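Local atomic coordinates of protein LURP-one-related 15 (Arabidopsis thaliana, PDB entry 1ZXU), a protein that is of uncertain function but might be related to the phospholipid scramblase and tubby-like superfamily of membrane-tethered transcription factors. Residues N53-D58 and L64-E69; C157-G162 and I167-H172. All coordinates share one frame; numbering follows the deposited sequence.

Interaction 1 (N53-D58 and L64-E69)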
ATOM      1  N   ASN A  53       1.023  14.235  -0.984  1.00 25.48           N
ATOM      2  CA  ASN A  53       2.331  14.060  -0.341  1.00 21.99           C
ATOM      3  C   ASN A  53       2.257  13.894   1.162  1.00 22.11           C
ATOM      4  O   ASN A  53       1.662  14.716   1.898  1.00 23.26           O
ATOM      5  CB  ASN A  53       3.319  15.194  -0.678  1.00 23.74           C
ATOM      6  CG  ASN A  53       3.628  15.277  -2.151  1.00 24.96           C
ATOM      7  OD1 ASN A  53       3.013  14.594  -2.986  1.00 23.66           O
ATOM      8  ND2 ASN A  53       4.619  16.082  -2.482  1.00 33.96           N
ATOM      9  N   PHE A  54       2.891  12.833   1.641  1.00 16.62           N
ATOM     10  CA  PHE A  54       2.918  12.546   3.072  1.00 15.98           C
ATOM     11  C   PHE A  54       3.970  11.475   3.303  1.00 14.86           C
ATOM     12  O   PHE A  54       4.596  11.058   2.351  1.00 15.11           O
ATOM     13  CB  PHE A  54       1.533  12.138   3.640  1.00 15.19           C
ATOM     14  CG  PHE A  54       0.877  10.972   2.942  1.00 14.90           C
ATOM     15  CD1 PHE A  54       1.187   9.649   3.313  1.00 14.64           C
ATOM     16  CD2 PHE A  54      -0.085  11.202   1.945  1.00 13.99           C
ATOM     17  CE1 PHE A  54       0.526   8.565   2.688  1.00 16.80           C
ATOM     18  CE2 PHE A  54      -0.744  10.115   1.342  1.00 16.63           C
ATOM     19  CZ  PHE A  54      -0.434   8.840   1.694  1.00 16.43           C
ATOM     20  N   VAL A  55       4.228  11.138   4.553  1.00 12.24           N
ATOM     21  CA  VAL A  55       5.216  10.118   4.891  1.00 13.08           C
ATOM     22  C   VAL A  55       4.539   8.988   5.649  1.00 15.04           C
ATOM     23  O   VAL A  55       3.544   9.210   6.361  1.00 15.69           O
ATOM     24  CB  VAL A  55       6.323  10.716   5.723  1.00 15.09           C
ATOM     25  CG1 VAL A  55       7.244   9.659   6.249  1.00 23.11           C
ATOM     26  CG2 VAL A  55       7.180  11.660   4.792  1.00 17.26           C
ATOM     27  N   ILE A  56       5.065   7.770   5.500  1.00 12.97           N
ATOM     28  CA  ILE A  56       4.509   6.650   6.298  1.00 10.96           C
ATOM     29  C   ILE A  56       5.635   6.274   7.249  1.00 13.30           C
ATOM     30  O   ILE A  56       6.759   6.042   6.797  1.00 14.18           O
ATOM     31  CB  ILE A  56       4.142   5.489   5.374  1.00 12.76           C
ATOM     32  CG1 ILE A  56       2.899   5.868   4.534  1.00 13.99           C
ATOM     33  CG2 ILE A  56       3.904   4.227   6.236  1.00 15.37           C
ATOM     34  CD1 ILE A  56       2.609   4.897   3.394  1.00 15.32           C
ATOM     35  N   THR A  57       5.343   6.204   8.546  1.00 13.10           N
ATOM     36  CA  THR A  57       6.406   5.957   9.565  1.00 14.70           C
ATOM     37  C   THR A  57       6.039   4.698  10.321  1.00 15.86           C
ATOM     38  O   THR A  57       4.895   4.238  10.223  1.00 16.05           O
ATOM     39  CB  THR A  57       6.547   7.142  10.590  1.00 15.02           C
ATOM     40  OG1 THR A  57       5.350   7.277  11.363  1.00 21.26           O
ATOM     41  CG2 THR A  57       6.874   8.463   9.875  1.00 15.78           C
ATOM     42  N   ASP A  58       6.986   4.133  11.061  1.00 13.36           N
ATOM     43  CA  ASP A  58       6.615   3.188  12.077  1.00 17.81           C
ATOM     44  C   ASP A  58       6.066   3.929  13.321  1.00 20.50           C
ATOM     45  O   ASP A  58       5.958   5.175  13.327  1.00 19.34           O
ATOM     46  CB  ASP A  58       7.780   2.244  12.403  1.00 18.16           C
ATOM     47  CG  ASP A  58       8.890   2.907  13.181  1.00 19.55           C
ATOM     48  OD1 ASP A  58       8.737   4.058  13.701  1.00 17.24           O
ATOM     49  OD2 ASP A  58       9.929   2.227  13.322  1.00 20.94           O
ATOM     50  N   LEU A  64       9.420   5.059   6.953  1.00 13.46           N
ATOM     51  CA  LEU A  64       9.421   3.855   6.139  1.00 14.69           C
ATOM     52  C   LEU A  64       9.343   4.252   4.670  1.00 13.72           C
ATOM     53  O   LEU A  64      10.154   3.723   3.849  1.00 15.16           O
ATOM     54  CB  LEU A  64       8.247   2.920   6.480  1.00 14.26           C
ATOM     55  CG  LEU A  64       8.251   2.466   7.937  1.00 16.81           C
ATOM     56  CD1 LEU A  64       6.925   1.685   8.233  1.00 16.67           C
ATOM     57  CD2 LEU A  64       9.436   1.603   8.275  1.00 19.88           C
ATOM     58  N   PHE A  65       8.369   5.109   4.282  1.00 12.55           N
ATOM     59  CA  PHE A  65       8.274   5.593   2.870  1.00 12.26           C
ATOM     60  C   PHE A  65       7.891   7.065   2.800  1.00 13.09           C
ATOM     61  O   PHE A  65       7.121   7.541   3.643  1.00 15.85           O
ATOM     62  CB  PHE A  65       7.162   4.829   2.133  1.00 12.76           C
ATOM     63  CG  PHE A  65       7.382   3.363   2.143  1.00 13.12           C
ATOM     64  CD1 PHE A  65       8.410   2.794   1.437  1.00 15.42           C
ATOM     65  CD2 PHE A  65       6.605   2.547   2.967  1.00 17.21           C
ATOM     66  CE1 PHE A  65       8.611   1.399   1.479  1.00 15.04           C
ATOM     67  CE2 PHE A  65       6.812   1.170   3.022  1.00 14.85           C
ATOM     68  CZ  PHE A  65       7.796   0.596   2.294  1.00 14.58           C
ATOM     69  N   LYS A  66       8.455   7.790   1.843  1.00 11.47           N
ATOM     70  CA  LYS A  66       7.890   9.060   1.470  1.00 11.48           C
ATOM     71  C   LYS A  66       6.971   8.835   0.310  1.00 12.93           C
ATOM     72  O   LYS A  66       7.280   8.030  -0.611  1.00 15.78           O
ATOM     73  CB  LYS A  66       8.978  10.075   1.060  1.00 16.00           C
ATOM     74  CG  LYS A  66       9.765  10.530   2.285  1.00 29.20           C
ATOM     75  CD  LYS A  66      10.517  11.864   2.040  1.00 40.38           C
ATOM     76  CE  LYS A  66      11.664  11.995   3.061  1.00 46.60           C
ATOM     77  NZ  LYS A  66      11.662  13.303   3.813  1.00 54.98           N
ATOM     78  N   VAL A  67       5.813   9.449   0.405  1.00 12.67           N
ATOM     79  CA  VAL A  67       4.842   9.308  -0.647  1.00 11.31           C
ATOM     80  C   VAL A  67       4.689  10.627  -1.360  1.00 14.53           C
ATOM     81  O   VAL A  67       4.409  11.647  -0.708  1.00 14.50           O
ATOM     82  CB  VAL A  67       3.474   8.912  -0.059  1.00 12.23           C
ATOM     83  CG1 VAL A  67       2.427   8.805  -1.179  1.00 14.19           C
ATOM     84  CG2 VAL A  67       3.629   7.581   0.613  1.00 11.71           C
ATOM     85  N   LYS A  68       4.896  10.598  -2.676  1.00 15.03           N
ATOM     86  CA  LYS A  68       4.723  11.863  -3.421  1.00 16.84           C
ATOM     87  C   LYS A  68       4.207  11.718  -4.810  1.00 15.78           C
ATOM     88  O   LYS A  68       4.340  10.669  -5.423  1.00 14.24           O
ATOM     89  CB  LYS A  68       6.023  12.656  -3.461  1.00 19.89           C
ATOM     90  CG  LYS A  68       7.061  12.076  -4.346  1.00 23.28           C
ATOM     91  CD  LYS A  68       8.212  13.111  -4.536  1.00 30.50           C
ATOM     92  CE  LYS A  68       9.340  12.617  -5.426  1.00 33.47           C
ATOM     93  NZ  LYS A  68       8.972  11.674  -6.529  1.00 43.02           N
ATOM     94  N   GLU A  69       3.610  12.802  -5.326  1.00 15.82           N
ATOM     95  CA  GLU A  69       3.292  12.863  -6.766  1.00 15.81           C
ATOM     96  C   GLU A  69       4.616  13.322  -7.426  1.00 15.85           C
ATOM     97  O   GLU A  69       5.147  14.369  -7.062  1.00 17.03           O
ATOM     98  CB  GLU A  69       2.186  13.920  -7.006  1.00 19.88           C
ATOM     99  CG  GLU A  69       0.778  13.410  -6.650  1.00 22.72           C
ATOM    100  CD  GLU A  69      -0.330  14.498  -6.733  1.00 27.14           C
ATOM    101  OE1 GLU A  69      -0.006  15.656  -7.056  1.00 32.42           O
ATOM    102  OE2 GLU A  69      -1.501  14.171  -6.444  1.00 38.39           O
TER
HETATM  103  O   HOH W   1       4.953  16.242  -5.243  1.00 37.53           O

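Interaction 2 (C157-G162 and I167-H172)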
ATOM      1  N   CYS A 157     -10.286  -0.773   8.180  1.00 17.04           N
ATOM      2  CA  CYS A 157      -9.837  -1.567   7.036  1.00 14.28           C
ATOM      3  C   CYS A 157      -9.049  -2.779   7.454  1.00 14.83           C
ATOM      4  O   CYS A 157      -8.229  -2.719   8.362  1.00 15.41           O
ATOM      5  CB  CYS A 157      -8.946  -0.711   6.131  1.00 15.75           C
ATOM      6  SG  CYS A 157      -9.901   0.726   5.410  1.00 22.52           S
ATOM      7  N   VAL A 158      -9.330  -3.873   6.776  1.00 13.04           N
ATOM      8  CA  VAL A 158      -8.626  -5.137   7.015  1.00 13.42           C
ATOM      9  C   VAL A 158      -8.241  -5.639   5.626  1.00 13.96           C
ATOM     10  O   VAL A 158      -9.057  -5.610   4.699  1.00 14.28           O
ATOM     11  CB  VAL A 158      -9.532  -6.178   7.695  1.00 13.34           C
ATOM     12  CG1 VAL A 158      -8.747  -7.419   7.915  1.00 15.15           C
ATOM     13  CG2 VAL A 158     -10.045  -5.617   9.063  1.00 19.72           C
ATOM     14  N   VAL A 159      -6.996  -6.094   5.486  1.00 11.00           N
ATOM     15  CA  VAL A 159      -6.538  -6.691   4.239  1.00 10.75           C
ATOM     16  C   VAL A 159      -6.454  -8.215   4.463  1.00 11.41           C
ATOM     17  O   VAL A 159      -5.809  -8.668   5.434  1.00 12.59           O
ATOM     18  CB  VAL A 159      -5.116  -6.193   3.855  1.00 12.94           C
ATOM     19  CG1 VAL A 159      -4.738  -6.648   2.454  1.00 11.60           C
ATOM     20  CG2 VAL A 159      -5.048  -4.631   3.869  1.00 12.70           C
ATOM     21  N   TYR A 160      -7.047  -8.961   3.506  1.00 14.10           N
ATOM     22  CA  TYR A 160      -7.054 -10.434   3.551  1.00 13.43           C
ATOM     23  C   TYR A 160      -6.325 -11.019   2.375  1.00 15.58           C
ATOM     24  O   TYR A 160      -6.364 -10.425   1.265  1.00 14.11           O
ATOM     25  CB  TYR A 160      -8.486 -10.918   3.434  1.00 15.15           C
ATOM     26  CG  TYR A 160      -9.374 -10.461   4.533  1.00 16.67           C
ATOM     27  CD1 TYR A 160      -9.526 -11.235   5.683  1.00 24.09           C
ATOM     28  CD2 TYR A 160     -10.068  -9.273   4.422  1.00 20.93           C
ATOM     29  CE1 TYR A 160     -10.375 -10.822   6.719  1.00 24.74           C
ATOM     30  CE2 TYR A 160     -10.919  -8.840   5.452  1.00 23.86           C
ATOM     31  CZ  TYR A 160     -11.046  -9.620   6.590  1.00 22.46           C
ATOM     32  OH  TYR A 160     -11.896  -9.188   7.574  1.00 29.50           O
ATOM     33  N   ALA A 161      -5.689 -12.185   2.590  1.00 16.95           N
ATOM     34  CA  ALA A 161      -5.121 -12.999   1.514  1.00 19.12           C
ATOM     35  C   ALA A 161      -6.302 -13.717   0.868  1.00 23.62           C
ATOM     36  O   ALA A 161      -7.222 -14.189   1.553  1.00 24.63           O
ATOM     37  CB  ALA A 161      -4.107 -14.034   2.079  1.00 24.19           C
ATOM     38  N   GLY A 162      -6.328 -13.740  -0.455  1.00 26.87           N
ATOM     39  CA  GLY A 162      -7.500 -14.225  -1.187  1.00 29.72           C
ATOM     40  C   GLY A 162      -7.758 -15.717  -0.935  1.00 37.23           C
ATOM     41  O   GLY A 162      -8.897 -16.114  -0.663  1.00 39.61           O
ATOM     42  N   ILE A 167      -5.972 -12.830   7.511  1.00 12.89           N
ATOM     43  CA  ILE A 167      -5.715 -11.340   7.653  1.00 12.91           C
ATOM     44  C   ILE A 167      -4.208 -11.118   7.549  1.00 13.95           C
ATOM     45  O   ILE A 167      -3.421 -11.745   8.251  1.00 12.55           O
ATOM     46  CB  ILE A 167      -6.171 -10.835   9.008  1.00 12.55           C
ATOM     47  CG1 ILE A 167      -7.690 -10.867   9.072  1.00 16.66           C
ATOM     48  CG2 ILE A 167      -5.726  -9.365   9.279  1.00 14.75           C
ATOM     49  CD1 ILE A 167      -8.187 -10.721  10.500  1.00 21.29           C
ATOM     50  N   VAL A 168      -3.812 -10.192   6.648  1.00 11.82           N
ATOM     51  CA  VAL A 168      -2.409  -9.817   6.514  1.00 12.26           C
ATOM     52  C   VAL A 168      -2.091  -8.423   7.093  1.00 11.78           C
ATOM     53  O   VAL A 168      -0.934  -8.137   7.358  1.00 11.91           O
ATOM     54  CB  VAL A 168      -1.887  -9.924   5.052  1.00 14.26           C
ATOM     55  CG1 VAL A 168      -2.002 -11.409   4.552  1.00 14.99           C
ATOM     56  CG2 VAL A 168      -2.642  -9.036   4.158  1.00 12.28           C
ATOM     57  N   ALA A 169      -3.124  -7.605   7.249  1.00 11.29           N
ATOM     58  CA  ALA A 169      -2.968  -6.284   7.873  1.00 10.71           C
ATOM     59  C   ALA A 169      -4.273  -5.784   8.421  1.00 10.97           C
ATOM     60  O   ALA A 169      -5.338  -6.101   7.880  1.00 13.44           O
ATOM     61  CB  ALA A 169      -2.412  -5.256   6.879  1.00 10.12           C
ATOM     62  N   GLN A 170      -4.166  -4.984   9.459  1.00 11.32           N
ATOM     63  CA  GLN A 170      -5.371  -4.482  10.123  1.00 13.30           C
ATOM     64  C   GLN A 170      -5.202  -3.028  10.602  1.00 14.44           C
ATOM     65  O   GLN A 170      -4.248  -2.736  11.305  1.00 14.45           O
ATOM     66  CB  GLN A 170      -5.596  -5.398  11.346  1.00 16.47           C
ATOM     67  CG  GLN A 170      -6.557  -4.897  12.395  1.00 24.85           C
ATOM     68  CD  GLN A 170      -7.934  -5.355  12.100  1.00 32.12           C
ATOM     69  OE1 GLN A 170      -8.189  -6.560  12.140  1.00 30.94           O
ATOM     70  NE2 GLN A 170      -8.837  -4.416  11.743  1.00 30.84           N
HETATM   71  N   MSE A 171      -6.143  -2.171  10.234  1.00 15.61           N
HETATM   72  CA  MSE A 171      -6.180  -0.813  10.716  1.00 14.46           C
HETATM   73  C   MSE A 171      -6.810  -0.703  12.113  1.00 15.62           C
HETATM   74  O   MSE A 171      -7.713  -1.497  12.460  1.00 15.92           O
HETATM   75  CB  MSE A 171      -6.984   0.023   9.702  1.00 16.43           C
HETATM   76  CG  MSE A 171      -6.811   1.512   9.885  1.00 19.12           C
HETATM   77 SE   MSE A 171      -7.684   2.334   8.372  1.00 20.26          SE
HETATM   78  CE  MSE A 171      -6.260   2.055   7.065  1.00 31.46           C
ATOM     79  N   HIS A 172      -6.294   0.239  12.919  1.00 15.82           N
ATOM     80  CA  HIS A 172      -6.829   0.527  14.287  1.00 19.60           C
ATOM     81  C   HIS A 172      -6.936   2.022  14.437  1.00 18.74           C
ATOM     82  O   HIS A 172      -6.042   2.734  14.008  1.00 18.76           O
ATOM     83  CB  HIS A 172      -5.844   0.115  15.398  1.00 22.34           C
ATOM     84  CG  HIS A 172      -5.201  -1.202  15.196  1.00 32.33           C
ATOM     85  ND1 HIS A 172      -3.938  -1.336  14.657  1.00 34.98           N
ATOM     86  CD2 HIS A 172      -5.630  -2.455  15.495  1.00 39.82           C
ATOM     87  CE1 HIS A 172      -3.631  -2.620  14.608  1.00 41.38           C
ATOM     88  NE2 HIS A 172      -4.637  -3.319  15.107  1.00 41.10           N
TER

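Interaction 1 (N53-D58 and L64-E69)
F54 holds its CG between its own backbone N and carbonyl carbon (chi1 55°), and this leans the ring toward V67, which, with CG1 trans to its backbone N (chi1 178°), turns CG2 in between the ring and I56. V67 CB sits over one face of the F54 ring, 4.2 Å from its centroid and displaced toward the rim, a CH-pi contact. From the same valine, CG2 lies 3.9 Å from F54 CE1 and 4.0 Å from I56 CD1. Replacing F54 by an alanine would probably leave V67 without its aromatic cover and open a gap beside the helix packed there. On the face of the sheet that carries V55 and K66, V55 CG2 runs alongside K66 CG at 3.8 Å. I56 O receives two donors in its carbonyl plane, L64 N at 2.8 Å and F65 N at 3.1 Å, the mark of a classic beta bulge. At the far end N53 OD1 takes E69 N at 3.0 Å, the donor tilted 29° from the amide carbonyl plane, while a water bridges N53 ND2 and E69 O. Strands 38-43 and 77-81 flank this hairpin, and helix 197-211 covers the face of F54, F65 and V67.

Interaction 2 (C157-G162 and I167-H172)
The carbonyl oxygen of V159 is gripped by two successive amides of the facing strand: V168 N donates a firm bond at 2.8 Å, and A169 N a weak one at 3.4 Å. With two residues set against one, the pair forms a classic beta bulge, and the register slips by a residue before Y160 meets I167. The bulge also brings V168 beside V159 on the buried face, where V159 CG1 approaches V168 CG2 to 3.6 Å and V159 CG2 packs on A169 CB at 4.0 Å. Helix 197-211 covers these groups, L203 touching V159, and I200 meeting V168 and A169.

On the opposite face I167 CG1 fills the angle between two residues of the first strand, lying 3.6 Å from Y160 CE1 and 3.8 Å from V158 CG1. That methyl of V158 in turn rests over one face of the Y160 ring, toward its rim, and K149 adds a cation-pi contact to the same ring. Q170 bends sharply at chi2 (90°), which brings its amide up against V158 CG2 and lets NE2 reach M171 O at 3.2 Å. This bond uses a lone pair in the carbonyl plane, stays close to the amide plane of Q170 and probably limits rotation of the side-chain amide.

Near C157, M171 N gives an almost straight bond to C157 O at 2.9 Å. The extended side chain of the selenomethionine M171 carries SE to C157 CB and SG, and its turn at chi3 keeps CE beside C157 CB. The whole is an antiparallel hairpin with a classic bulge, part of a closed barrel packed around a C-terminal helix, consistent with the tubby-like fold expected of the LOR family.

Interactions 1 and 2 are separate hairpins of one closed antiparallel barrel, the first complete in the chain before the second begins. Their centres are about 20 Å apart, on opposite sides of the chain's centre, and their nearest atoms are about 10 Å apart, so they do not touch. What they share is helix 197-211: interaction 1 meets A198, A201, V205 and D208, whereas interaction 2 meets I200, L203 and L207. Each hairpin contains a classic bulge in which one carbonyl faces two amides, though the second donor bond is weak in 157-162 with 167-172. The two contacts thus pack different parts of the barrel wall against a common helix.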